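Local atomic coordinates of arginyl-tRNA synthetase, putative (Plasmodium falciparum, PDB entry 5JLD), a protein that probably catalyses the ATP-dependent attachment of L-arginine to tRNA(Arg), releasing AMP and diphosphate, as a class I aminoacyl-tRNA synthetase. Residues 132-137 / 343-348; 173-178 / 271-276; 335-340 / 366-371. All coordinates share one frame; numbering follows the deposited sequence.

Contact 1: residues 132-137 / 343-348; sequences GNVLVD and CVIYVT
Asp137 crosses the Tyr346 ring obliquely, its carboxylate plane turned 32° from the ring, so that OD2 of Asp137 lies 3.6 Å from CE2 of Tyr346. With CG anti to its backbone N, the aspartate presents that same OD2 to Arg335, which holds it in a salt bridge. On this face of the sheet Leu135 and Val344 lie side by side and point the same way, CD2 of the leucine 4.0 Å from CG1 of the valine. Beneath them the backbones run parallel, the segment axes 13° apart, as the central strand 133-137 and its neighbour 343-349 in the five-stranded parallel sheet of the Rossmann-type catalytic domain. Each bond from Leu135 N to Cys343 O onward runs nearly along its C=O axis; the straightest, Asp137 N to Ile345 O, measures 2.8 Å with 176° at the hydrogen. The other face carries Val134, Cys343, Val136 and Ile345. There CG2 of Val134 meets CB of Cys343 at 4.0 Å, and CD1 of Ile345 reaches back to CG1 of Val134 at 4.3 Å. Farther along, Val136 and Val347 cross obliquely, CG1 of the first 4.2 Å from CG2 of the second, while helix 149-167 packs against Val134, Val136 and Ile345.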
loop_
_atom_site.group_PDB
_atom_site.type_symbol
_atom_site.label_atom_id
_atom_site.label_comp_id
_atom_site.label_asym_id
_atom_site.label_seq_id
_atom_site.Cartn_x
_atom_site.Cartn_y
_atom_site.Cartn_z
ATOM N N GLY A 132 -16.798 1.674 2.998
ATOM C CA GLY A 132 -17.702 0.891 2.175
ATOM C C GLY A 132 -17.132 0.659 0.791
ATOM O O GLY A 132 -16.985 -0.480 0.353
ATOM N N ASN A 133 -16.797 1.740 0.102
ATOM C CA ASN A 133 -16.231 1.612 -1.232
ATOM C C ASN A 133 -14.921 2.360 -1.311
ATOM O O ASN A 133 -14.878 3.566 -1.087
ATOM C CB ASN A 133 -17.184 2.145 -2.309
ATOM C CG ASN A 133 -18.530 1.453 -2.316
ATOM O OD1 ASN A 133 -18.626 0.238 -2.511
ATOM N ND2 ASN A 133 -19.592 2.243 -2.167
ATOM N N VAL A 134 -13.860 1.650 -1.662
ATOM C CA VAL A 134 -12.556 2.280 -1.807
ATOM C C VAL A 134 -12.094 2.206 -3.253
ATOM O O VAL A 134 -12.211 1.157 -3.897
ATOM C CB VAL A 134 -11.490 1.590 -0.892
ATOM C CG1 VAL A 134 -10.092 2.117 -1.204
ATOM C CG2 VAL A 134 -11.834 1.779 0.602
ATOM N N LEU A 135 -11.562 3.308 -3.762
ATOM C CA LEU A 135 -10.997 3.315 -5.100
ATOM C C LEU A 135 -9.530 3.705 -5.039
ATOM O O LEU A 135 -9.190 4.704 -4.425
ATOM C CB LEU A 135 -11.767 4.278 -6.019
ATOM C CG LEU A 135 -11.336 4.308 -7.489
ATOM C CD1 LEU A 135 -12.539 4.614 -8.408
ATOM C CD2 LEU A 135 -10.209 5.315 -7.729
ATOM N N VAL A 136 -8.685 2.937 -5.725
ATOM C CA VAL A 136 -7.262 3.238 -5.818
ATOM C C VAL A 136 -6.899 3.538 -7.278
ATOM O O VAL A 136 -7.078 2.710 -8.179
ATOM C CB VAL A 136 -6.392 2.077 -5.260
ATOM C CG1 VAL A 136 -4.893 2.438 -5.307
ATOM C CG2 VAL A 136 -6.821 1.713 -3.822
ATOM N N ASP A 137 -6.396 4.746 -7.493
ATOM C CA ASP A 137 -6.010 5.252 -8.810
ATOM C C ASP A 137 -4.501 5.137 -8.942
ATOM O O ASP A 137 -3.777 5.857 -8.264
ATOM C CB ASP A 137 -6.480 6.704 -8.953
ATOM C CG ASP A 137 -6.216 7.299 -10.325
ATOM O OD1 ASP A 137 -5.176 7.013 -10.960
ATOM O OD2 ASP A 137 -7.078 8.084 -10.778
ATOM N N CYS A 343 -13.638 6.310 0.046
ATOM C CA CYS A 343 -12.236 6.643 0.107
ATOM C C CYS A 343 -11.637 6.581 -1.301
ATOM O O CYS A 343 -11.839 5.618 -2.033
ATOM C CB CYS A 343 -11.509 5.696 1.076
ATOM S SG CYS A 343 -9.727 5.916 1.181
ATOM N N VAL A 344 -10.926 7.633 -1.685
ATOM C CA VAL A 344 -10.258 7.659 -2.983
ATOM C C VAL A 344 -8.797 7.995 -2.827
ATOM O O VAL A 344 -8.417 9.060 -2.311
ATOM C CB VAL A 344 -10.881 8.674 -3.966
ATOM C CG1 VAL A 344 -10.226 8.535 -5.336
ATOM C CG2 VAL A 344 -12.382 8.474 -4.071
ATOM N N ILE A 345 -7.978 7.090 -3.327
ATOM C CA ILE A 345 -6.563 7.178 -3.126
ATOM C C ILE A 345 -5.880 7.353 -4.464
ATOM O O ILE A 345 -6.054 6.539 -5.342
ATOM C CB ILE A 345 -6.047 5.906 -2.404
ATOM C CG1 ILE A 345 -6.617 5.838 -0.982
ATOM C CG2 ILE A 345 -4.543 5.863 -2.420
ATOM C CD1 ILE A 345 -6.529 4.419 -0.348
ATOM N N TYR A 346 -5.126 8.432 -4.609
ATOM C CA TYR A 346 -4.352 8.706 -5.805
ATOM C C TYR A 346 -2.871 8.404 -5.581
ATOM O O TYR A 346 -2.206 9.106 -4.833
ATOM C CB TYR A 346 -4.522 10.165 -6.210
ATOM C CG TYR A 346 -5.910 10.498 -6.698
ATOM C CD1 TYR A 346 -6.922 10.802 -5.796
ATOM C CD2 TYR A 346 -6.209 10.515 -8.067
ATOM C CE1 TYR A 346 -8.199 11.112 -6.233
ATOM C CE2 TYR A 346 -7.503 10.825 -8.523
ATOM C CZ TYR A 346 -8.483 11.120 -7.589
ATOM O OH TYR A 346 -9.748 11.430 -7.980
ATOM N N VAL A 347 -2.359 7.371 -6.238
ATOM C CA VAL A 347 -0.946 7.021 -6.137
ATOM C C VAL A 347 -0.172 7.710 -7.263
ATOM O O VAL A 347 -0.332 7.325 -8.413
ATOM C CB VAL A 347 -0.745 5.478 -6.228
ATOM C CG1 VAL A 347 0.731 5.128 -6.275
ATOM C CG2 VAL A 347 -1.453 4.777 -5.094
ATOM N N THR A 348 0.627 8.741 -6.960
ATOM C CA THR A 348 1.380 9.442 -8.016
ATOM C C THR A 348 2.727 10.026 -7.572
ATOM O O THR A 348 3.034 10.027 -6.390
ATOM C CB THR A 348 0.589 10.653 -8.632
ATOM O OG1 THR A 348 0.718 11.802 -7.781
ATOM C CG2 THR A 348 -0.890 10.343 -8.856
#

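Contact 2: residues 173-178 / 271-276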
loop_
_atom_site.group_PDB
_atom_site.type_symbol
_atom_site.label_atom_id
_atom_site.label_comp_id
_atom_site.label_asym_id
_atom_site.label_seq_id
_atom_site.Cartn_x
_atom_site.Cartn_y
_atom_site.Cartn_z
ATOM N N HIS A 173 -11.907 -0.744 -5.765
ATOM C CA HIS A 173 -11.860 -0.502 -7.213
ATOM C C HIS A 173 -10.416 -0.266 -7.638
ATOM O O HIS A 173 -9.804 0.730 -7.246
ATOM C CB HIS A 173 -12.707 0.715 -7.631
ATOM C CG HIS A 173 -14.163 0.612 -7.305
ATOM N ND1 HIS A 173 -15.091 0.072 -8.172
ATOM C CD2 HIS A 173 -14.863 1.009 -6.211
ATOM C CE1 HIS A 173 -16.292 0.125 -7.623
ATOM N NE2 HIS A 173 -16.179 0.692 -6.435
ATOM N N ARG A 174 -9.879 -1.180 -8.437
ATOM C CA ARG A 174 -8.558 -1.019 -9.040
ATOM C C ARG A 174 -8.669 -0.255 -10.375
ATOM O O ARG A 174 -9.128 -0.805 -11.388
ATOM C CB ARG A 174 -7.919 -2.384 -9.261
ATOM C CG ARG A 174 -7.803 -3.191 -7.985
ATOM C CD ARG A 174 -7.594 -4.656 -8.301
ATOM N NE ARG A 174 -6.937 -5.313 -7.174
ATOM C CZ ARG A 174 -5.628 -5.515 -7.110
ATOM N NH1 ARG A 174 -4.864 -5.091 -8.107
ATOM N NH2 ARG A 174 -5.082 -6.108 -6.042
ATOM N N VAL A 175 -8.231 1.002 -10.382
ATOM C CA VAL A 175 -8.480 1.855 -11.537
ATOM C C VAL A 175 -7.210 2.424 -12.165
ATOM O O VAL A 175 -6.408 3.075 -11.523
ATOM C CB VAL A 175 -9.418 3.009 -11.169
ATOM C CG1 VAL A 175 -9.571 3.970 -12.354
ATOM C CG2 VAL A 175 -10.782 2.458 -10.772
ATOM N N ASN A 176 -7.059 2.171 -13.455
ATOM C CA ASN A 176 -5.941 2.673 -14.224
ATOM C C ASN A 176 -6.384 3.825 -15.133
ATOM O O ASN A 176 -6.989 3.569 -16.163
ATOM C CB ASN A 176 -5.336 1.526 -15.046
ATOM C CG ASN A 176 -3.977 1.868 -15.618
ATOM O OD1 ASN A 176 -3.496 2.996 -15.485
ATOM N ND2 ASN A 176 -3.340 0.885 -16.239
ATOM N N HIS A 177 -6.091 5.063 -14.723
ATOM C CA HIS A 177 -6.437 6.298 -15.441
ATOM C C HIS A 177 -5.449 6.530 -16.583
ATOM O O HIS A 177 -4.573 7.390 -16.498
ATOM C CB HIS A 177 -6.443 7.492 -14.466
ATOM C CG HIS A 177 -6.973 8.779 -15.035
ATOM N ND1 HIS A 177 -8.293 9.153 -14.920
ATOM C CD2 HIS A 177 -6.339 9.815 -15.645
ATOM C CE1 HIS A 177 -8.462 10.343 -15.479
ATOM N NE2 HIS A 177 -7.290 10.767 -15.914
ATOM N N VAL A 178 -5.579 5.734 -17.642
ATOM C CA VAL A 178 -4.619 5.756 -18.745
ATOM C C VAL A 178 -4.776 7.029 -19.582
ATOM O O VAL A 178 -5.891 7.526 -19.761
ATOM C CB VAL A 178 -4.771 4.493 -19.631
ATOM C CG1 VAL A 178 -6.224 4.288 -20.051
ATOM C CG2 VAL A 178 -3.860 4.553 -20.848
ATOM N N GLU A 271 -8.306 -1.971 -13.924
ATOM C CA GLU A 271 -9.288 -1.671 -14.955
ATOM C C GLU A 271 -8.967 -0.379 -15.686
ATOM O O GLU A 271 -8.911 0.684 -15.070
ATOM C CB GLU A 271 -10.691 -1.575 -14.333
ATOM C CG GLU A 271 -11.732 -1.029 -15.320
ATOM C CD GLU A 271 -13.127 -0.881 -14.731
ATOM O OE1 GLU A 271 -13.262 -0.866 -13.488
ATOM O OE2 GLU A 271 -14.093 -0.774 -15.524
ATOM N N TYR A 272 -8.760 -0.463 -17.001
ATOM C CA TYR A 272 -8.621 0.750 -17.811
ATOM C C TYR A 272 -9.856 1.638 -17.687
ATOM O O TYR A 272 -10.952 1.230 -18.049
ATOM C CB TYR A 272 -8.387 0.418 -19.294
ATOM C CG TYR A 272 -7.051 -0.209 -19.566
ATOM C CD1 TYR A 272 -5.874 0.516 -19.374
ATOM C CD2 TYR A 272 -6.952 -1.531 -19.995
ATOM C CE1 TYR A 272 -4.638 -0.049 -19.616
ATOM C CE2 TYR A 272 -5.711 -2.115 -20.227
ATOM C CZ TYR A 272 -4.559 -1.360 -20.050
ATOM O OH TYR A 272 -3.322 -1.920 -20.291
ATOM N N VAL A 273 -9.666 2.839 -17.156
ATOM C CA VAL A 273 -10.681 3.887 -17.190
ATOM C C VAL A 273 -9.976 5.173 -17.619
ATOM O O VAL A 273 -9.578 5.987 -16.793
ATOM C CB VAL A 273 -11.384 4.072 -15.817
ATOM C CG1 VAL A 273 -12.489 5.101 -15.928
ATOM C CG2 VAL A 273 -11.949 2.744 -15.310
ATOM N N GLY A 274 -9.789 5.337 -18.921
ATOM C CA GLY A 274 -8.962 6.421 -19.425
ATOM C C GLY A 274 -9.573 7.801 -19.296
ATOM O O GLY A 274 -10.717 7.946 -18.873
ATOM N N GLU A 275 -8.797 8.817 -19.654
ATOM C CA GLU A 275 -9.319 10.170 -19.807
ATOM C C GLU A 275 -10.545 10.202 -20.744
ATOM O O GLU A 275 -11.534 10.878 -20.460
ATOM C CB GLU A 275 -8.218 11.098 -20.341
ATOM C CG GLU A 275 -7.084 11.317 -19.340
ATOM C CD GLU A 275 -5.841 11.952 -19.946
ATOM O OE1 GLU A 275 -5.694 11.958 -21.193
ATOM O OE2 GLU A 275 -4.992 12.421 -19.155
ATOM N N SER A 276 -10.472 9.453 -21.844
ATOM C CA SER A 276 -11.549 9.421 -22.847
ATOM C C SER A 276 -12.890 9.101 -22.201
ATOM O O SER A 276 -13.919 9.679 -22.572
ATOM C CB SER A 276 -11.249 8.393 -23.947
ATOM O OG SER A 276 -11.253 7.062 -23.439
HETATM O O HOH W 1 -9.972 7.143 -14.168
#
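The carbonyl oxygen of Asn176 takes two N-H groups. Val273 N donates from across the contact at 2.9 Å, from above the carbonyl plane, and Val178 N adds a weak bond from two residues on, closing an inverse gamma turn centred on His177. The turn ends the regular pairing. Before it, Glu271 N donates to Arg174 O and Asn176 N to Glu271 O, each again from well above the carbonyl plane. This is parallel pairing at one border of the Rossmann-type sheet, where the short strand 271-272 lies outermost beside strand 171-176. Past the turn the chains stay together through one longer bond, Glu275 N to Val178 O at 3.2 Å, which arrives nearly along the C=O axis.

Side chains meet on both faces. The Asn176 amide and the Tyr272 ring lie side by side, pointing the same way with planes 23° apart, ND2 of Asn176 3.7 Å from CE1 of Tyr272. Their ends are tied to other parts of the domain, Asn176 ND2 to Tyr263 and Tyr272 OH to Asp260. Val178 brings CG1 to 3.8 Å from CD1 of Tyr272. On the opposite face CG1 of Val175 touches CB of Val273. The His177 and Glu275 side chains cross at about a right angle, NE2 of His177 3.5 Å from CG of Glu275, and a water at the ring edge joins His177 ND1 to Val273 O.

Contact 3: residues 335-340 / 366-371; sequences RLTQLN and TNWGDK
Leu336, Trp368 and Thr337 carry this contact, in which the last turn of helix 326-337 leans on the loop 366-371 without any direct hydrogen bond. Leu336 points toward the loop and sets its CD1 methyl 3.9 Å from the carbonyl oxygen of Trp368. Thr337 lies alongside Trp368, both side chains pointing the same way; its CG2, anti to the carbonyl carbon, touches CB of Trp368 at 3.9 Å. The hydroxyl of Thr337 sits instead between backbone N and carbonyl carbon and bonds back to Tyr333 O one turn earlier. From CB onward the indole leads away, to meet the Tyr333 ring edge-to-face and pack on Val285, Leu288 and Leu289 of helix 282-292. Thr366 OG1 lies over one face of that indole and accepts from Trp368 N, an ST turn. At Gly369, where phi is positive (56°), CA lies 3.6 Å from O of Leu336. That carbonyl also accepts from a water, 2.6 Å from Leu336 O, which in turn accepts from Asp370 N at 2.9 Å. The C-terminal end of the helix leading into strand 343-349 thus rests on loop 366-371, which closes the beta-alpha-beta crossover from strand 343-349 through helix 353-364 to strand 374-380 of the Rossmann-type domain.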
loop_
_atom_site.group_PDB
_atom_site.type_symbol
_atom_site.label_atom_id
_atom_site.label_comp_id
_atom_site.label_asym_id
_atom_site.label_seq_id
_atom_site.Cartn_x
_atom_site.Cartn_y
_atom_site.Cartn_z
ATOM N N ARG A 335 -16.428 9.299 -9.384
ATOM C CA ARG A 335 -16.139 8.335 -8.322
ATOM C C ARG A 335 -17.026 8.583 -7.108
ATOM O O ARG A 335 -17.516 7.641 -6.481
ATOM C CB ARG A 335 -14.649 8.394 -7.952
ATOM C CG ARG A 335 -13.781 7.954 -9.131
ATOM C CD ARG A 335 -12.327 8.376 -9.035
ATOM N NE ARG A 335 -11.583 7.762 -10.131
ATOM C CZ ARG A 335 -10.281 7.895 -10.364
ATOM N NH1 ARG A 335 -9.497 8.625 -9.566
ATOM N NH2 ARG A 335 -9.752 7.266 -11.401
ATOM N N LEU A 336 -17.285 9.851 -6.811
ATOM C CA LEU A 336 -18.062 10.185 -5.614
ATOM C C LEU A 336 -19.574 9.987 -5.804
ATOM O O LEU A 336 -20.253 9.455 -4.909
ATOM C CB LEU A 336 -17.772 11.626 -5.195
ATOM C CG LEU A 336 -16.395 11.832 -4.560
ATOM C CD1 LEU A 336 -16.153 13.306 -4.362
ATOM C CD2 LEU A 336 -16.299 11.096 -3.231
ATOM N N THR A 337 -20.093 10.411 -6.959
ATOM C CA THR A 337 -21.542 10.384 -7.178
ATOM C C THR A 337 -22.025 9.079 -7.824
ATOM O O THR A 337 -23.133 8.629 -7.551
ATOM C CB THR A 337 -22.015 11.582 -8.056
ATOM O OG1 THR A 337 -21.491 11.452 -9.382
ATOM C CG2 THR A 337 -21.554 12.915 -7.456
ATOM N N GLN A 338 -21.207 8.466 -8.676
ATOM C CA GLN A 338 -21.677 7.297 -9.421
ATOM C C GLN A 338 -21.158 5.987 -8.837
ATOM O O GLN A 338 -21.852 4.976 -8.887
ATOM C CB GLN A 338 -21.298 7.412 -10.916
ATOM C CG GLN A 338 -21.627 8.782 -11.528
ATOM C CD GLN A 338 -23.106 9.186 -11.391
ATOM O OE1 GLN A 338 -24.021 8.416 -11.719
ATOM N NE2 GLN A 338 -23.337 10.410 -10.912
ATOM N N LEU A 339 -19.951 5.997 -8.277
ATOM C CA LEU A 339 -19.405 4.801 -7.638
ATOM C C LEU A 339 -19.604 4.848 -6.124
ATOM O O LEU A 339 -19.324 3.875 -5.433
ATOM C CB LEU A 339 -17.920 4.646 -7.962
ATOM C CG LEU A 339 -17.574 4.382 -9.427
ATOM C CD1 LEU A 339 -16.079 4.102 -9.551
ATOM C CD2 LEU A 339 -18.406 3.213 -9.985
ATOM N N ASN A 340 -20.076 5.982 -5.615
ATOM C CA ASN A 340 -20.324 6.144 -4.183
ATOM C C ASN A 340 -19.100 5.839 -3.323
ATOM O O ASN A 340 -19.207 5.227 -2.259
ATOM C CB ASN A 340 -21.520 5.274 -3.757
ATOM C CG ASN A 340 -22.832 5.736 -4.414
ATOM O OD1 ASN A 340 -23.346 6.798 -4.074
ATOM N ND2 ASN A 340 -23.360 4.948 -5.365
ATOM N N THR A 366 -18.127 21.191 -2.882
ATOM C CA THR A 366 -19.344 20.780 -3.596
ATOM C C THR A 366 -20.250 19.936 -2.702
ATOM O O THR A 366 -19.915 19.656 -1.554
ATOM C CB THR A 366 -19.024 19.956 -4.858
ATOM O OG1 THR A 366 -18.688 18.608 -4.483
ATOM C CG2 THR A 366 -17.870 20.584 -5.633
ATOM N N ASN A 367 -21.390 19.520 -3.238
ATOM C CA ASN A 367 -22.271 18.583 -2.545
ATOM C C ASN A 367 -22.107 17.152 -3.084
ATOM O O ASN A 367 -22.975 16.314 -2.918
ATOM C CB ASN A 367 -23.730 19.030 -2.677
ATOM C CG ASN A 367 -24.167 19.221 -4.154
ATOM O OD1 ASN A 367 -23.345 19.526 -5.029
ATOM N ND2 ASN A 367 -25.465 19.066 -4.416
ATOM N N TRP A 368 -20.980 16.871 -3.723
ATOM C CA TRP A 368 -20.835 15.616 -4.451
ATOM C C TRP A 368 -20.558 14.432 -3.534
ATOM O O TRP A 368 -19.556 14.412 -2.812
ATOM C CB TRP A 368 -19.723 15.730 -5.489
ATOM C CG TRP A 368 -19.985 16.777 -6.520
ATOM C CD1 TRP A 368 -21.162 17.447 -6.738
ATOM C CD2 TRP A 368 -19.057 17.274 -7.482
ATOM N NE1 TRP A 368 -21.019 18.330 -7.788
ATOM C CE2 TRP A 368 -19.737 18.242 -8.261
ATOM C CE3 TRP A 368 -17.714 16.999 -7.767
ATOM C CZ2 TRP A 368 -19.116 18.935 -9.303
ATOM C CZ3 TRP A 368 -17.103 17.694 -8.814
ATOM C CH2 TRP A 368 -17.804 18.646 -9.559
ATOM N N GLY A 369 -21.456 13.452 -3.592
ATOM C CA GLY A 369 -21.328 12.208 -2.869
ATOM C C GLY A 369 -21.163 12.387 -1.372
ATOM O O GLY A 369 -21.656 13.347 -0.782
ATOM N N ASP A 370 -20.467 11.429 -0.777
ATOM C CA ASP A 370 -20.190 11.375 0.656
ATOM C C ASP A 370 -19.297 12.534 1.096
ATOM O O ASP A 370 -18.109 12.558 0.754
ATOM C CB ASP A 370 -19.528 10.025 0.976
ATOM C CG ASP A 370 -19.148 9.872 2.441
ATOM O OD1 ASP A 370 -19.588 10.693 3.276
ATOM O OD2 ASP A 370 -18.428 8.892 2.752
ATOM N N LYS A 371 -19.851 13.481 1.853
ATOM C CA LYS A 371 -19.087 14.648 2.307
ATOM C C LYS A 371 -17.878 14.262 3.177
ATOM O O LYS A 371 -16.898 15.008 3.256
ATOM C CB LYS A 371 -19.984 15.618 3.077
ATOM C CG LYS A 371 -20.569 15.038 4.362
ATOM C CD LYS A 371 -21.652 15.944 4.947
ATOM C CE LYS A 371 -22.257 15.358 6.223
ATOM N NZ LYS A 371 -21.310 15.388 7.372
HETATM O O HOH W 2 -19.393 9.248 -2.417
#

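In the fold
Contacts 1 and 2 are pairings within one parallel sheet, joined because strands 133-137 and 171-176 are neighbours, with backbone bonds between Val134, Val136 and His173. Contact 1 is the buried centre, with mostly apolar side chains and Asp137 beside the Tyr346 ring; contact 2, at the sheet's border, is partly open and mixes valines with polar side chains and a water. Contact 3 lies farthest from the centre of the chain and pairs no strands: it is methyl packing with a water bridge. It still reaches the core through Arg335, shared with Asp137 of contact 1, whose NH2 packs on Val175 of contact 2, while Asn340 O takes a bond from Asn133 ND2 at the start of strand 133-137.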